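Side-chain contact in PHOX (Pseudomonas fluorescens, PDB 4A9V), which is an alkaline phosphatase with a beta-propeller fold that hydrolyses phosphate monoesters, using a cofactor of iron and calcium ions: residues G360-D363 against Q364-L368. Numbering follows the deposited sequence.
With EDO (1,2-ethanediol), chain H.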
ATOM      1  N   GLY A 360     -18.371 -15.659  18.467  1.00 19.99           N
ATOM      2  CA  GLY A 360     -19.093 -15.193  17.284  1.00 19.68           C
ATOM      3  C   GLY A 360     -18.555 -15.731  15.969  1.00 17.84           C
ATOM      4  O   GLY A 360     -18.841 -15.181  14.911  1.00 20.33           O
ATOM      5  N   PHE A 361     -17.734 -16.777  16.033  1.00 14.93           N
ATOM      6  CA  PHE A 361     -17.120 -17.336  14.829  1.00 14.31           C
ATOM      7  C   PHE A 361     -17.553 -18.786  14.652  1.00 16.21           C
ATOM      8  O   PHE A 361     -17.251 -19.641  15.480  1.00 17.09           O
ATOM      9  CB  PHE A 361     -15.597 -17.257  14.919  1.00 13.67           C
ATOM     10  CG  PHE A 361     -15.081 -15.881  15.221  1.00 12.82           C
ATOM     11  CD1 PHE A 361     -14.943 -15.458  16.527  1.00 13.32           C
ATOM     12  CD2 PHE A 361     -14.817 -14.987  14.200  1.00 12.11           C
ATOM     13  CE1 PHE A 361     -14.542 -14.170  16.814  1.00 14.16           C
ATOM     14  CE2 PHE A 361     -14.370 -13.713  14.482  1.00 13.30           C
ATOM     15  CZ  PHE A 361     -14.272 -13.290  15.790  1.00 14.56           C
ATOM     16  N   ALA A 362     -18.311 -19.048  13.596  1.00 15.19           N
ATOM     17  CA  ALA A 362     -18.863 -20.380  13.377  1.00 16.36           C
ATOM     18  C   ALA A 362     -17.805 -21.358  12.877  1.00 14.96           C
ATOM     19  O   ALA A 362     -17.938 -22.572  13.034  1.00 17.14           O
ATOM     20  CB  ALA A 362     -20.019 -20.313  12.392  1.00 19.79           C
ATOM     21  N   ASP A 363     -16.824 -20.831  12.156  1.00 12.42           N
ATOM     22  CA  ASP A 363     -15.879 -21.652  11.416  1.00 12.86           C
ATOM     23  C   ASP A 363     -14.692 -20.785  11.005  1.00 10.86           C
ATOM     24  O   ASP A 363     -14.670 -19.588  11.286  1.00 11.41           O
ATOM     25  CB  ASP A 363     -16.556 -22.270  10.187  1.00 13.78           C
ATOM     26  CG  ASP A 363     -17.243 -21.236   9.316  1.00 14.83           C
ATOM     27  OD1 ASP A 363     -16.716 -20.120   9.178  1.00 14.79           O
ATOM     28  OD2 ASP A 363     -18.325 -21.534   8.771  1.00 19.45           O
ATOM     29  N   GLN A 364     -13.686 -21.397  10.389  1.00 11.57           N
ATOM     30  CA  GLN A 364     -12.464 -20.686  10.057  1.00 10.42           C
ATOM     31  C   GLN A 364     -12.705 -19.637   8.975  1.00 10.48           C
ATOM     32  O   GLN A 364     -12.088 -18.578   8.999  1.00 10.17           O
ATOM     33  CB  GLN A 364     -11.378 -21.671   9.623  1.00 12.20           C
ATOM     34  CG  GLN A 364     -10.057 -21.012   9.253  1.00 11.25           C
ATOM     35  CD  GLN A 364      -9.402 -20.272  10.405  1.00 11.17           C
ATOM     36  OE1 GLN A 364      -9.824 -20.375  11.556  1.00 13.89           O
ATOM     37  NE2 GLN A 364      -8.319 -19.566  10.102  1.00 11.64           N
ATOM     38  N   ALA A 365     -13.654 -19.876   8.076  1.00 10.93           N
ATOM     39  CA  ALA A 365     -13.984 -18.861   7.077  1.00 10.46           C
ATOM     40  C   ALA A 365     -14.382 -17.551   7.742  1.00  9.91           C
ATOM     41  O   ALA A 365     -13.947 -16.474   7.327  1.00  9.50           O
ATOM     42  CB  ALA A 365     -15.095 -19.354   6.170  1.00 10.84           C
ATOM     43  N   GLU A 366     -15.221 -17.632   8.768  1.00  9.93           N
ATOM     44  CA  GLU A 366     -15.652 -16.429   9.473  1.00 10.44           C
ATOM     45  C   GLU A 366     -14.523 -15.727  10.217  1.00  9.23           C
ATOM     46  O   GLU A 366     -14.499 -14.505  10.303  1.00  9.75           O
ATOM     47  CB  GLU A 366     -16.797 -16.761  10.429  1.00 11.42           C
ATOM     48  CG  GLU A 366     -18.055 -17.185   9.695  1.00 15.60           C
ATOM     49  CD  GLU A 366     -19.293 -17.247  10.573  1.00 20.14           C
ATOM     50  OE1 GLU A 366     -19.214 -16.948  11.785  1.00 17.69           O
ATOM     51  OE2 GLU A 366     -20.381 -17.496  10.012  1.00 24.53           O
ATOM     52  N   VAL A 367     -13.585 -16.500  10.752  1.00  9.33           N
ATOM     53  CA  VAL A 367     -12.389 -15.933  11.356  1.00  9.11           C
ATOM     54  C   VAL A 367     -11.651 -15.044  10.357  1.00  9.24           C
ATOM     55  O   VAL A 367     -11.187 -13.958  10.705  1.00 10.21           O
ATOM     56  CB  VAL A 367     -11.461 -17.040  11.900  1.00  9.55           C
ATOM     57  CG1 VAL A 367     -10.169 -16.444  12.436  1.00 10.26           C
ATOM     58  CG2 VAL A 367     -12.173 -17.839  12.984  1.00 11.01           C
ATOM     59  N   LEU A 368     -11.545 -15.504   9.118  1.00  8.23           N
ATOM     60  CA  LEU A 368     -10.802 -14.773   8.093  1.00  7.91           C
ATOM     61  C   LEU A 368     -11.585 -13.566   7.564  1.00  7.39           C
ATOM     62  O   LEU A 368     -11.039 -12.469   7.432  1.00  7.47           O
ATOM     63  CB  LEU A 368     -10.439 -15.720   6.949  1.00  7.78           C
ATOM     64  CG  LEU A 368      -9.498 -16.858   7.352  1.00  9.16           C
ATOM     65  CD1 LEU A 368      -9.473 -17.918   6.265  1.00 10.89           C
ATOM     66  CD2 LEU A 368      -8.109 -16.332   7.654  1.00 10.00           C
TER
HETATM   67  C1  EDO H 901      -5.613 -21.876   6.047  1.00 13.33           C
HETATM   68  O1  EDO H 901      -4.972 -23.166   6.096  1.00 12.33           O
HETATM   69  C2  EDO H 901      -6.415 -21.657   7.326  1.00 13.49           C
HETATM   70  O2  EDO H 901      -7.044 -20.365   7.333  1.00 13.54           O
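Asp363 lies over the first turn of helix 364-369 as its N-cap, its OD1 taking the backbone N of Glu366 at 2.9 Å, nearly along the C-O bond. A chi1 of 53° tucks CG between the backbone N and carbonyl carbon, which turns the carboxylate back over the helix start; OD2 goes the other way, to His158. Glu366, the third residue of the helix, reaches back to the residue before the cap, so the pair is not a capping box. Its chain is extended beyond CG, and Glu366 CG passes 3.3 Å from Asp363 OD1. Glu366 OE1 accepts the backbone N of Ala362 at 2.9 Å in a nearly straight bond. That donor stands 61° out of the carboxylate plane. An alanine in place of Glu366 would probably leave the Ala362 N-H without this acceptor and the loop less firmly tied to the helix. Phe361 CB meets Val367 CG2 at 4.0 Å, the side chains crossing at about a right angle and packing together against Ile355 and helix 371-377. Gln364 OE1 accepts from His350 N and NE2 donates to Leu348 O; NE2 also donates to O2 of a bound ethanediol, 3.2 Å away.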